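Cow rumen GH26 endo-mannanase (Metagenome, PDB 6UEH) hydrolyses internal beta-1,4 bonds of mannans, probably galactomannan among them, with a family 26 catalytic barrel that carries an N-terminal CBM6-like domain. Local coordinates at residues Gly166-Ser171 against Tyr475-Glu480; Asn211-Trp216 against Asp254-Gln259; Ile241-Asp246 against Gln260-Thr265; Gly434-Ile439 against Leu467-Thr472. All blocks are in the same frame, centred on the assembly; numbering follows the deposited sequence.

Contact 1: Gly166-Ser171 against Tyr475-Glu480; sequences GKKIIS and YCITLE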
loop_
_atom_site.group_PDB
_atom_site.type_symbol
_atom_site.label_atom_id
_atom_site.label_comp_id
_atom_site.label_asym_id
_atom_site.label_seq_id
_atom_site.Cartn_x
_atom_site.Cartn_y
_atom_site.Cartn_z
ATOM N N GLY A 166 2.500 3.209 13.703
ATOM C CA GLY A 166 1.238 3.209 14.419
ATOM C C GLY A 166 1.051 4.438 15.291
ATOM O O GLY A 166 -0.060 4.723 15.740
ATOM N N LYS A 167 2.135 5.171 15.526
ATOM C CA LYS A 167 2.085 6.372 16.356
ATOM C C LYS A 167 2.186 7.651 15.524
ATOM O O LYS A 167 1.619 8.684 15.881
ATOM C CB LYS A 167 3.207 6.353 17.399
ATOM C CG LYS A 167 3.185 5.156 18.336
ATOM C CD LYS A 167 4.092 5.390 19.539
ATOM C CE LYS A 167 5.174 4.327 19.651
ATOM N NZ LYS A 167 4.614 2.956 19.832
ATOM N N LYS A 168 2.927 7.577 14.423
ATOM C CA LYS A 168 3.158 8.731 13.560
ATOM C C LYS A 168 3.105 8.331 12.091
ATOM O O LYS A 168 3.037 7.146 11.762
ATOM C CB LYS A 168 4.525 9.367 13.847
ATOM C CG LYS A 168 4.836 9.638 15.312
ATOM C CD LYS A 168 4.162 10.904 15.797
ATOM C CE LYS A 168 4.601 11.247 17.211
ATOM N NZ LYS A 168 3.992 12.524 17.669
ATOM N N ILE A 169 3.141 9.329 11.214
ATOM C CA ILE A 169 3.431 9.091 9.807
ATOM C C ILE A 169 4.628 9.964 9.421
ATOM O O ILE A 169 4.734 11.120 9.835
ATOM C CB ILE A 169 2.209 9.370 8.893
ATOM C CG1 ILE A 169 2.481 8.874 7.470
ATOM C CG2 ILE A 169 1.828 10.849 8.904
ATOM C CD1 ILE A 169 1.261 8.869 6.572
ATOM N N ILE A 170 5.552 9.394 8.660
ATOM C CA ILE A 170 6.777 10.101 8.302
ATOM C C ILE A 170 6.615 10.819 6.966
ATOM O O ILE A 170 6.162 10.227 5.994
ATOM C CB ILE A 170 7.971 9.131 8.234
ATOM C CG1 ILE A 170 8.086 8.353 9.547
ATOM C CG2 ILE A 170 9.262 9.880 7.927
ATOM C CD1 ILE A 170 9.140 7.275 9.536
ATOM N N SER A 171 6.980 12.094 6.915
ATOM C CA SER A 171 6.871 12.847 5.668
ATOM C C SER A 171 7.928 12.408 4.656
ATOM O O SER A 171 9.031 12.010 5.026
ATOM C CB SER A 171 6.985 14.352 5.931
ATOM O OG SER A 171 8.178 14.663 6.624
ATOM N N TYR A 475 1.385 14.527 14.559
ATOM C CA TYR A 475 1.309 13.173 14.029
ATOM C C TYR A 475 2.332 12.934 12.915
ATOM O O TYR A 475 2.650 11.793 12.589
ATOM C CB TYR A 475 -0.110 12.892 13.519
ATOM C CG TYR A 475 -0.317 11.478 13.022
ATOM C CD1 TYR A 475 -0.409 10.414 13.911
ATOM C CD2 TYR A 475 -0.426 11.208 11.663
ATOM C CE1 TYR A 475 -0.595 9.121 13.462
ATOM C CE2 TYR A 475 -0.617 9.915 11.204
ATOM C CZ TYR A 475 -0.699 8.877 12.108
ATOM O OH TYR A 475 -0.887 7.589 11.657
ATOM N N CYS A 476 2.861 14.010 12.341
ATOM C CA CYS A 476 3.761 13.876 11.199
ATOM C C CYS A 476 5.218 14.140 11.560
ATOM O O CYS A 476 5.553 15.178 12.129
ATOM C CB CYS A 476 3.329 14.816 10.075
ATOM S SG CYS A 476 4.390 14.799 8.601
ATOM N N ILE A 477 6.079 13.188 11.219
ATOM C CA ILE A 477 7.511 13.325 11.441
ATOM C C ILE A 477 8.173 14.017 10.255
ATOM O O ILE A 477 8.036 13.577 9.112
ATOM C CB ILE A 477 8.172 11.953 11.680
ATOM C CG1 ILE A 477 7.716 11.387 13.026
ATOM C CG2 ILE A 477 9.688 12.067 11.632
ATOM C CD1 ILE A 477 8.181 9.980 13.283
ATOM N N THR A 478 8.877 15.109 10.533
ATOM C CA THR A 478 9.592 15.843 9.497
ATOM C C THR A 478 11.096 15.711 9.732
ATOM O O THR A 478 11.518 15.026 10.666
ATOM C CB THR A 478 9.182 17.330 9.467
ATOM O OG1 THR A 478 9.629 17.983 10.662
ATOM C CG2 THR A 478 7.666 17.460 9.360
ATOM N N LEU A 479 11.896 16.367 8.894
ATOM C CA LEU A 479 13.351 16.204 8.933
ATOM C C LEU A 479 13.945 16.503 10.312
ATOM O O LEU A 479 14.805 15.769 10.802
ATOM C CB LEU A 479 14.013 17.097 7.879
ATOM C CG LEU A 479 15.531 16.954 7.735
ATOM C CD1 LEU A 479 15.902 15.505 7.481
ATOM C CD2 LEU A 479 16.064 17.848 6.623
ATOM N N GLU A 480 13.466 17.576 10.933
ATOM C CA GLU A 480 13.974 18.014 12.230
ATOM C C GLU A 480 13.708 17.007 13.351
ATOM O O GLU A 480 14.413 16.998 14.359
ATOM C CB GLU A 480 13.358 19.365 12.602
ATOM C CG GLU A 480 11.841 19.323 12.737
ATOM C CD GLU A 480 11.247 20.648 13.178
ATOM O OE1 GLU A 480 11.986 21.655 13.205
ATOM O OE2 GLU A 480 10.038 20.677 13.498
#

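Contact 2: Asn211-Trp216 against Asp254-Gln259; sequences NPLYGW and DKVDWQ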
loop_
_atom_site.group_PDB
_atom_site.type_symbol
_atom_site.label_atom_id
_atom_site.label_comp_id
_atom_site.label_asym_id
_atom_site.label_seq_id
_atom_site.Cartn_x
_atom_site.Cartn_y
_atom_site.Cartn_z
ATOM N N ASN A 211 22.534 2.789 -16.095
ATOM C CA ASN A 211 22.141 1.617 -16.880
ATOM C C ASN A 211 23.100 1.356 -18.052
ATOM O O ASN A 211 23.871 2.236 -18.429
ATOM C CB ASN A 211 20.709 1.794 -17.393
ATOM C CG ASN A 211 20.597 2.885 -18.436
ATOM O OD1 ASN A 211 20.889 2.663 -19.613
ATOM N ND2 ASN A 211 20.166 4.069 -18.014
ATOM N N PRO A 212 23.060 0.140 -18.626
ATOM C CA PRO A 212 23.996 -0.198 -19.708
ATOM C C PRO A 212 23.620 0.328 -21.095
ATOM O O PRO A 212 24.364 0.075 -22.044
ATOM C CB PRO A 212 23.978 -1.735 -19.716
ATOM C CG PRO A 212 23.366 -2.137 -18.410
ATOM C CD PRO A 212 22.383 -1.059 -18.107
ATOM N N LEU A 213 22.504 1.042 -21.214
ATOM C CA LEU A 213 21.996 1.452 -22.523
ATOM C C LEU A 213 22.317 2.905 -22.865
ATOM O O LEU A 213 22.836 3.200 -23.941
ATOM C CB LEU A 213 20.484 1.233 -22.587
ATOM C CG LEU A 213 20.028 -0.217 -22.413
ATOM C CD1 LEU A 213 18.512 -0.312 -22.396
ATOM C CD2 LEU A 213 20.609 -1.095 -23.513
ATOM N N TYR A 214 21.991 3.807 -21.947
ATOM C CA TYR A 214 22.228 5.232 -22.138
ATOM C C TYR A 214 22.767 5.834 -20.847
ATOM O O TYR A 214 22.580 7.020 -20.571
ATOM C CB TYR A 214 20.940 5.940 -22.569
ATOM C CG TYR A 214 19.757 5.664 -21.663
ATOM C CD1 TYR A 214 18.939 4.560 -21.874
ATOM C CD2 TYR A 214 19.461 6.501 -20.596
ATOM C CE1 TYR A 214 17.860 4.300 -21.050
ATOM C CE2 TYR A 214 18.380 6.248 -19.763
ATOM C CZ TYR A 214 17.584 5.147 -19.996
ATOM O OH TYR A 214 16.509 4.887 -19.173
ATOM N N GLY A 215 23.441 4.999 -20.064
ATOM C CA GLY A 215 23.869 5.362 -18.728
ATOM C C GLY A 215 24.754 6.585 -18.628
ATOM O O GLY A 215 25.608 6.830 -19.482
ATOM N N TRP A 216 24.533 7.365 -17.575
ATOM C CA TRP A 216 25.385 8.501 -17.259
ATOM C C TRP A 216 25.424 8.677 -15.746
ATOM O O TRP A 216 25.002 7.786 -15.007
ATOM C CB TRP A 216 24.902 9.776 -17.965
ATOM C CG TRP A 216 23.447 10.126 -17.770
ATOM C CD1 TRP A 216 22.363 9.415 -18.206
ATOM C CD2 TRP A 216 22.923 11.297 -17.129
ATOM N NE1 TRP A 216 21.201 10.061 -17.858
ATOM C CE2 TRP A 216 21.516 11.218 -17.197
ATOM C CE3 TRP A 216 23.506 12.399 -16.494
ATOM C CZ2 TRP A 216 20.685 12.200 -16.656
ATOM C CZ3 TRP A 216 22.679 13.374 -15.959
ATOM C CH2 TRP A 216 21.285 13.267 -16.043
ATOM N N ASP A 254 25.763 -2.378 -26.907
ATOM C CA ASP A 254 25.169 -1.418 -27.833
ATOM C C ASP A 254 24.726 -0.151 -27.114
ATOM O O ASP A 254 24.129 -0.213 -26.040
ATOM C CB ASP A 254 23.965 -2.022 -28.564
ATOM C CG ASP A 254 24.362 -2.939 -29.700
ATOM O OD1 ASP A 254 25.532 -2.887 -30.136
ATOM O OD2 ASP A 254 23.494 -3.705 -30.166
ATOM N N LYS A 255 25.022 0.995 -27.715
ATOM C CA LYS A 255 24.474 2.259 -27.254
ATOM C C LYS A 255 23.059 2.405 -27.786
ATOM O O LYS A 255 22.843 2.416 -28.998
ATOM C CB LYS A 255 25.337 3.435 -27.715
ATOM C CG LYS A 255 26.417 3.872 -26.735
ATOM C CD LYS A 255 26.109 3.446 -25.307
ATOM C CE LYS A 255 27.139 4.005 -24.337
ATOM N NZ LYS A 255 28.450 4.264 -24.996
ATOM N N VAL A 256 22.092 2.498 -26.881
ATOM C CA VAL A 256 20.700 2.673 -27.273
ATOM C C VAL A 256 20.143 3.954 -26.665
ATOM O O VAL A 256 20.110 4.097 -25.443
ATOM C CB VAL A 256 19.827 1.477 -26.835
ATOM C CG1 VAL A 256 18.453 1.562 -27.479
ATOM C CG2 VAL A 256 20.500 0.161 -27.190
ATOM N N ASP A 257 19.718 4.886 -27.518
ATOM C CA ASP A 257 19.107 6.127 -27.052
ATOM C C ASP A 257 17.907 5.810 -26.172
ATOM O O ASP A 257 17.191 4.841 -26.425
ATOM C CB ASP A 257 18.673 7.006 -28.226
ATOM C CG ASP A 257 19.823 7.373 -29.141
ATOM O OD1 ASP A 257 20.977 7.434 -28.665
ATOM O OD2 ASP A 257 19.568 7.603 -30.341
ATOM N N TRP A 258 17.687 6.623 -25.142
ATOM C CA TRP A 258 16.623 6.345 -24.183
ATOM C C TRP A 258 15.252 6.343 -24.856
ATOM O O TRP A 258 14.332 5.671 -24.394
ATOM C CB TRP A 258 16.655 7.353 -23.026
ATOM C CG TRP A 258 16.301 8.756 -23.402
ATOM C CD1 TRP A 258 17.162 9.750 -23.763
ATOM C CD2 TRP A 258 14.988 9.329 -23.436
ATOM N NE1 TRP A 258 16.466 10.905 -24.030
ATOM C CE2 TRP A 258 15.129 10.673 -23.835
ATOM C CE3 TRP A 258 13.706 8.835 -23.170
ATOM C CZ2 TRP A 258 14.039 11.530 -23.976
ATOM C CZ3 TRP A 258 12.624 9.686 -23.312
ATOM C CH2 TRP A 258 12.797 11.019 -23.710
ATOM N N GLN A 259 15.128 7.073 -25.962
ATOM C CA GLN A 259 13.884 7.098 -26.726
ATOM C C GLN A 259 13.567 5.721 -27.305
ATOM O O GLN A 259 12.410 5.409 -27.584
ATOM C CB GLN A 259 13.956 8.131 -27.854
ATOM C CG GLN A 259 14.619 9.441 -27.468
ATOM C CD GLN A 259 16.094 9.467 -27.822
ATOM O OE1 GLN A 259 16.465 9.370 -28.994
ATOM N NE2 GLN A 259 16.943 9.590 -26.811
HETATM O O HOH W 1 24.427 -2.040 -24.015
#

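Contact 3: Ile241-Asp246 against Gln260-Thr265; sequences INVPKD and QCTYAT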
loop_
_atom_site.group_PDB
_atom_site.type_symbol
_atom_site.label_atom_id
_atom_site.label_comp_id
_atom_site.label_asym_id
_atom_site.label_seq_id
_atom_site.Cartn_x
_atom_site.Cartn_y
_atom_site.Cartn_z
ATOM N N ILE A 241 14.621 0.729 -14.244
ATOM C CA ILE A 241 15.563 0.180 -15.212
ATOM C C ILE A 241 14.863 -0.174 -16.527
ATOM O O ILE A 241 13.916 -0.965 -16.557
ATOM C CB ILE A 241 16.302 -1.062 -14.640
ATOM C CG1 ILE A 241 17.230 -1.673 -15.694
ATOM C CG2 ILE A 241 15.321 -2.095 -14.087
ATOM C CD1 ILE A 241 18.364 -0.756 -16.118
ATOM N N ASN A 242 15.327 0.440 -17.611
ATOM C CA ASN A 242 14.752 0.222 -18.933
ATOM C C ASN A 242 15.345 -0.986 -19.652
ATOM O O ASN A 242 16.436 -1.448 -19.324
ATOM C CB ASN A 242 14.943 1.463 -19.815
ATOM C CG ASN A 242 14.020 2.607 -19.435
ATOM O OD1 ASN A 242 13.764 2.857 -18.256
ATOM N ND2 ASN A 242 13.512 3.308 -20.443
ATOM N N VAL A 243 14.611 -1.489 -20.638
ATOM C CA VAL A 243 15.133 -2.486 -21.563
ATOM C C VAL A 243 15.015 -1.918 -22.974
ATOM O O VAL A 243 14.220 -1.006 -23.204
ATOM C CB VAL A 243 14.374 -3.829 -21.464
ATOM C CG1 VAL A 243 14.511 -4.423 -20.067
ATOM C CG2 VAL A 243 12.907 -3.646 -21.841
ATOM N N PRO A 244 15.817 -2.433 -23.922
ATOM C CA PRO A 244 15.635 -1.984 -25.307
ATOM C C PRO A 244 14.263 -2.380 -25.842
ATOM O O PRO A 244 13.819 -3.499 -25.588
ATOM C CB PRO A 244 16.748 -2.714 -26.068
ATOM C CG PRO A 244 17.763 -3.055 -25.027
ATOM C CD PRO A 244 16.980 -3.325 -23.779
ATOM N N LYS A 245 13.596 -1.473 -26.550
ATOM C CA LYS A 245 12.313 -1.788 -27.168
ATOM C C LYS A 245 12.492 -2.899 -28.194
ATOM O O LYS A 245 11.783 -3.904 -28.170
ATOM C CB LYS A 245 11.704 -0.553 -27.834
ATOM C CG LYS A 245 11.302 0.557 -26.882
ATOM C CD LYS A 245 10.696 1.720 -27.656
ATOM C CE LYS A 245 10.266 2.850 -26.737
ATOM N NZ LYS A 245 9.691 3.987 -27.508
ATOM N N ASP A 246 13.449 -2.699 -29.094
ATOM C CA ASP A 246 13.801 -3.696 -30.097
ATOM C C ASP A 246 14.950 -4.557 -29.584
ATOM O O ASP A 246 16.117 -4.286 -29.864
ATOM C CB ASP A 246 14.179 -3.015 -31.415
ATOM C CG ASP A 246 14.575 -4.004 -32.495
ATOM O OD1 ASP A 246 14.167 -5.182 -32.411
ATOM O OD2 ASP A 246 15.287 -3.597 -33.437
ATOM N N GLN A 260 14.601 4.905 -27.489
ATOM C CA GLN A 260 14.432 3.552 -28.008
ATOM C C GLN A 260 14.431 2.527 -26.881
ATOM O O GLN A 260 14.515 1.322 -27.118
ATOM C CB GLN A 260 15.530 3.216 -29.021
ATOM C CG GLN A 260 15.235 3.685 -30.436
ATOM C CD GLN A 260 15.103 5.190 -30.540
ATOM O OE1 GLN A 260 16.050 5.926 -30.267
ATOM N NE2 GLN A 260 13.922 5.657 -30.932
ATOM N N CYS A 261 14.344 3.016 -25.650
ATOM C CA CYS A 261 14.250 2.147 -24.485
ATOM C C CYS A 261 12.883 2.297 -23.833
ATOM O O CYS A 261 12.160 3.258 -24.102
ATOM C CB CYS A 261 15.356 2.466 -23.482
ATOM S SG CYS A 261 17.022 2.328 -24.160
ATOM N N THR A 262 12.529 1.345 -22.979
ATOM C CA THR A 262 11.255 1.399 -22.280
ATOM C C THR A 262 11.322 0.623 -20.971
ATOM O O THR A 262 12.119 -0.306 -20.826
ATOM C CB THR A 262 10.108 0.836 -23.154
ATOM O OG1 THR A 262 8.848 1.062 -22.509
ATOM C CG2 THR A 262 10.290 -0.658 -23.392
ATOM N N TYR A 263 10.499 1.022 -20.008
ATOM C CA TYR A 263 10.313 0.224 -18.805
ATOM C C TYR A 263 8.943 -0.439 -18.856
ATOM O O TYR A 263 8.546 -1.142 -17.929
ATOM C CB TYR A 263 10.457 1.077 -17.536
ATOM C CG TYR A 263 9.659 2.369 -17.525
ATOM C CD1 TYR A 263 8.270 2.359 -17.605
ATOM C CD2 TYR A 263 10.296 3.597 -17.402
ATOM C CE1 TYR A 263 7.542 3.532 -17.587
ATOM C CE2 TYR A 263 9.574 4.777 -17.379
ATOM C CZ TYR A 263 8.198 4.736 -17.472
ATOM O OH TYR A 263 7.473 5.905 -17.451
ATOM N N ALA A 264 8.224 -0.195 -19.947
ATOM C CA ALA A 264 6.850 -0.665 -20.093
ATOM C C ALA A 264 6.789 -2.074 -20.677
ATOM O O ALA A 264 7.792 -2.785 -20.716
ATOM C CB ALA A 264 6.051 0.299 -20.957
ATOM N N THR A 265 5.603 -2.465 -21.135
ATOM C CA THR A 265 5.370 -3.821 -21.622
ATOM C C THR A 265 5.352 -3.896 -23.146
ATOM O O THR A 265 4.716 -4.776 -23.727
ATOM C CB THR A 265 4.039 -4.380 -21.080
ATOM O OG1 THR A 265 2.966 -3.509 -21.458
ATOM C CG2 THR A 265 4.084 -4.484 -19.565
HETATM O O HOH W 2 14.740 -0.309 -29.294
#

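Contact 4: Gly434-Ile439 against Leu467-Thr472; sequences GVDNLI and LKEIYT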
loop_
_atom_site.group_PDB
_atom_site.type_symbol
_atom_site.label_atom_id
_atom_site.label_comp_id
_atom_site.label_asym_id
_atom_site.label_seq_id
_atom_site.Cartn_x
_atom_site.Cartn_y
_atom_site.Cartn_z
ATOM N N GLY A 434 -5.709 13.330 4.188
ATOM C CA GLY A 434 -5.944 14.307 5.234
ATOM C C GLY A 434 -5.455 13.762 6.559
ATOM O O GLY A 434 -5.707 12.604 6.893
ATOM N N VAL A 435 -4.748 14.593 7.316
ATOM C CA VAL A 435 -4.123 14.139 8.550
ATOM C C VAL A 435 -5.181 13.732 9.579
ATOM O O VAL A 435 -4.963 12.812 10.368
ATOM C CB VAL A 435 -3.178 15.218 9.136
ATOM C CG1 VAL A 435 -3.955 16.435 9.634
ATOM C CG2 VAL A 435 -2.319 14.629 10.244
ATOM N N ASP A 436 -6.334 14.393 9.550
ATOM C CA ASP A 436 -7.421 14.057 10.463
ATOM C C ASP A 436 -8.007 12.693 10.121
ATOM O O ASP A 436 -8.353 11.921 11.011
ATOM C CB ASP A 436 -8.511 15.130 10.424
ATOM C CG ASP A 436 -8.034 16.462 10.972
ATOM O OD1 ASP A 436 -7.222 16.460 11.922
ATOM O OD2 ASP A 436 -8.470 17.512 10.452
ATOM N N ASN A 437 -8.108 12.395 8.829
ATOM C CA ASN A 437 -8.605 11.095 8.395
ATOM C C ASN A 437 -7.662 9.971 8.814
ATOM O O ASN A 437 -8.108 8.892 9.205
ATOM C CB ASN A 437 -8.811 11.073 6.881
ATOM C CG ASN A 437 -9.978 11.937 6.439
ATOM O OD1 ASN A 437 -10.926 12.152 7.194
ATOM N ND2 ASN A 437 -9.916 12.434 5.208
ATOM N N LEU A 438 -6.360 10.230 8.731
ATOM C CA LEU A 438 -5.350 9.251 9.126
ATOM C C LEU A 438 -5.451 8.914 10.609
ATOM O O LEU A 438 -5.366 7.749 11.004
ATOM C CB LEU A 438 -3.943 9.769 8.808
ATOM C CG LEU A 438 -3.561 9.935 7.336
ATOM C CD1 LEU A 438 -2.176 10.545 7.212
ATOM C CD2 LEU A 438 -3.623 8.597 6.612
ATOM N N ILE A 439 -5.630 9.944 11.428
ATOM C CA ILE A 439 -5.656 9.780 12.875
ATOM C C ILE A 439 -6.951 9.123 13.351
ATOM O O ILE A 439 -6.926 8.152 14.106
ATOM C CB ILE A 439 -5.474 11.136 13.585
ATOM C CG1 ILE A 439 -4.100 11.726 13.241
ATOM C CG2 ILE A 439 -5.633 10.975 15.091
ATOM C CD1 ILE A 439 -3.898 13.147 13.715
ATOM N N LEU A 467 -1.220 20.781 3.115
ATOM C CA LEU A 467 0.216 20.553 3.257
ATOM C C LEU A 467 0.723 21.135 4.569
ATOM O O LEU A 467 1.420 20.461 5.331
ATOM C CB LEU A 467 0.981 21.158 2.078
ATOM C CG LEU A 467 0.984 20.318 0.799
ATOM C CD1 LEU A 467 1.591 21.092 -0.361
ATOM C CD2 LEU A 467 1.736 19.018 1.029
ATOM N N LYS A 468 0.356 22.383 4.834
ATOM C CA LYS A 468 0.776 23.053 6.058
ATOM C C LYS A 468 0.217 22.347 7.289
ATOM O O LYS A 468 0.905 22.207 8.302
ATOM C CB LYS A 468 0.342 24.521 6.045
ATOM C CG LYS A 468 1.031 25.352 4.977
ATOM C CD LYS A 468 0.686 26.827 5.101
ATOM C CE LYS A 468 -0.798 27.064 4.899
ATOM N NZ LYS A 468 -1.142 28.516 4.955
ATOM N N GLU A 469 -1.027 21.891 7.194
ATOM C CA GLU A 469 -1.672 21.249 8.332
ATOM C C GLU A 469 -0.992 19.937 8.713
ATOM O O GLU A 469 -0.723 19.697 9.890
ATOM C CB GLU A 469 -3.157 21.002 8.052
ATOM C CG GLU A 469 -3.893 20.430 9.250
ATOM C CD GLU A 469 -5.402 20.464 9.095
ATOM O OE1 GLU A 469 -5.890 20.838 8.006
ATOM O OE2 GLU A 469 -6.099 20.116 10.073
ATOM N N ILE A 470 -0.703 19.085 7.734
ATOM C CA ILE A 470 -0.107 17.796 8.066
ATOM C C ILE A 470 1.376 17.945 8.400
ATOM O O ILE A 470 1.863 17.303 9.322
ATOM C CB ILE A 470 -0.299 16.747 6.934
ATOM C CG1 ILE A 470 0.200 15.375 7.397
ATOM C CG2 ILE A 470 0.385 17.180 5.638
ATOM C CD1 ILE A 470 -0.286 14.222 6.544
ATOM N N TYR A 471 2.086 18.813 7.689
ATOM C CA TYR A 471 3.517 18.977 7.935
ATOM C C TYR A 471 3.813 19.597 9.302
ATOM O O TYR A 471 4.881 19.364 9.871
ATOM C CB TYR A 471 4.160 19.816 6.829
ATOM C CG TYR A 471 4.846 18.980 5.771
ATOM C CD1 TYR A 471 6.165 18.570 5.934
ATOM C CD2 TYR A 471 4.177 18.595 4.616
ATOM C CE1 TYR A 471 6.801 17.803 4.975
ATOM C CE2 TYR A 471 4.805 17.824 3.646
ATOM C CZ TYR A 471 6.117 17.432 3.835
ATOM O OH TYR A 471 6.750 16.669 2.881
ATOM N N THR A 472 2.876 20.377 9.833
ATOM C CA THR A 472 3.069 20.978 11.153
ATOM C C THR A 472 2.298 20.220 12.229
ATOM O O THR A 472 2.199 20.673 13.372
ATOM C CB THR A 472 2.639 22.458 11.182
ATOM O OG1 THR A 472 1.218 22.555 11.025
ATOM C CG2 THR A 472 3.333 23.237 10.074
#

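Contact 1: Gly166-Ser171 against Tyr475-Glu480
Three backbone hydrogen bonds join 166-171 to 475-480: I169 N to Y475 O at 2.9 Å, I477 N to I169 O and S171 N to I477 O. That last oxygen is gripped twice, since S171 OG also donates to it at 2.7 Å, tilted 17° from the carbonyl plane. S171 OG stands between the backbone N and the carbonyl carbon (chi1 55°), which places it within range of I477 O, and it is also hydrogen-bonded to A201 N. The Y475 ring belongs to the same tight part: it takes K168 CA over one face, 4.1 Å from the ring centroid, and I169 CG2 touches Y475 CE2 at 3.5 Å. An alanine in place of Y475 would probably open a gap beside I169 CG2 and leave K168 CA without its aromatic cover. The two strands run parallel, with I170 and I477 side by side on one face of the sheet, I170 CG1 lying 4.1 Å from I477 CD1, and I169 and C476 on the other. This is the closure of the (beta/alpha)8 barrel: the short eighth strand, 476-477, pairs with the first, 169-174. Helix 152-164 packs over the I170 and I477 side, while L438 of helix 435-441 meets I169 and Y475 on the other. The loose side lies along the lysines. K168 lays CB and CG across I477 CD1, but its outer length leads on to D474 O, which the amine bonds, and K167 turns its side chain away altogether, into solvent.

Contact 2: Asn211-Trp216 against Asp254-Gln259
V256 N donates to L213 O at 3.1 Å, from 35° above the carbonyl plane, and beside this bond a water donates to both P212 O and D254 O, so two loops, the second turning into a 3-10 segment at W258, are joined backbone to backbone. N211 OD1 shapes the first, accepting from L213 N and Y214 N. Next to the V256 N bond L213 and V256 lie side by side, L213 CD2 at 3.9 Å from V256 CG2. Y214 CG stands between its backbone N and carbonyl carbon (chi1 52°), which sets the root of the ring beside W258 CB. W258 CB sits over the centre of one face, 3.6 Å from the centroid, and the indole beyond it turns its edge to that face, T-shaped, the planes 62° apart. Over the opposite face lies N211 ND2, itself bonded to M208 O, and V256 O approaches the ring's edge. An alanine in place of Y214 would probably leave W258 CB and N211 ND2 with no ring between them and set the indole free to turn. An Asx turn at N211 thus presents a tyrosine at the C-terminal end of the barrel, where TIM-barrel enzymes carry their active sites.

Contact 3: Ile241-Asp246 against Gln260-Thr265
A proline, P244, occupies a bridge position opposite C261, their CA atoms only 4.4 Å apart. It fits because this is a non-hydrogen-bonded pair of an antiparallel strand couple, a place where no N-H is called for. The neighbouring pair is hydrogen-bonded: V243 N donates to T262 O at 2.8 Å, and T262 N answers to V243 O at 2.9 Å. Past P244, the backbone N of K245 reaches Q260 O, which also accepts from a water that D246 N holds in turn. N242 CB packs against C261 CB at 3.8 Å. Together the strands form a two-stranded beta hairpin with a long connection, inserted after the barrel strand 234-238. K245 runs back across it as a fully extended chain, chi2 to chi4 all near 180°. K245 CG passes 3.8 Å from T262 CG2, K245 CE lies 3.3 Å from C261 O, and the amine goes on to Q259 O. T262 OG1, anti to its backbone N (chi1 -172°), accepts from A264 N in an ST turn that bends the chain as the strand ends. Beyond it, the ring of Y263 leaves the hairpin to meet H240 edge-to-face.

Contact 4: Gly434-Ile439 against Leu467-Thr472
The carboxylates of D436 and E469 meet at the solvent-exposed edge of the contact, D436 OD2 3.5 Å from E469 OE2, with their planes 77° apart and their side chains crossing at about a right angle. The other flat group, the Y471 ring, faces elsewhere: it has L467 O in plane at its edge and packs on I192 and T196 of helix 187-196. Between the helices themselves the contact is apolar. V435 and I470 slide past each other in opposite directions, V435 CB resting 3.8 Å from I470 CG1. I470 CG1 is anti to its backbone N (chi1 -174°), which carries it out to V435. I470 CD1 also meets L438 CD1 at 4.2 Å, the two side chains roughly perpendicular. V435 CG1 touches E469 CG, the aliphatic part of the acid, and the carboxylate extends past it. The axes of 435-439 and 467-471 come within 10.7 Å at 40°, a modest overlap in which the start of one helix lies against the last turn of the other. That last turn ends at T472, whose N and OG1 both donate to K468 O, from opposite faces of its plane. Helix 435-441 follows the barrel strand 423-429 and helix 464-471 leads into the eighth strand, 476-477; N437, on the same helix as V435, also bonds R106 of the CBM6 region. The buried grip is thus purely apolar, while the two neighbouring acids would be expected to repel, a strain that solvent there is likely to screen and that might raise the proton affinity of one of them.

Overall arrangement
From the N terminus, past the CBM6 region, the chain opens contact 1 at 166-171 and closes it only at 475-480, so this loop encloses nearly the whole barrel and holds the other three contacts. Contact 2 opens at 211-216 and contact 3 at 241-246; they close in the same order, at 254-259 and 260-265, so the two cross and, touching each other, bind the loops after barrel strands 202-206 and 234-238 into one patch. Contact 4 comes later, joining helix 435-441 to helix 464-471, and packs directly on contact 1. The two clusters lie far apart, contact 1 about 39 Å from contact 2 between centres.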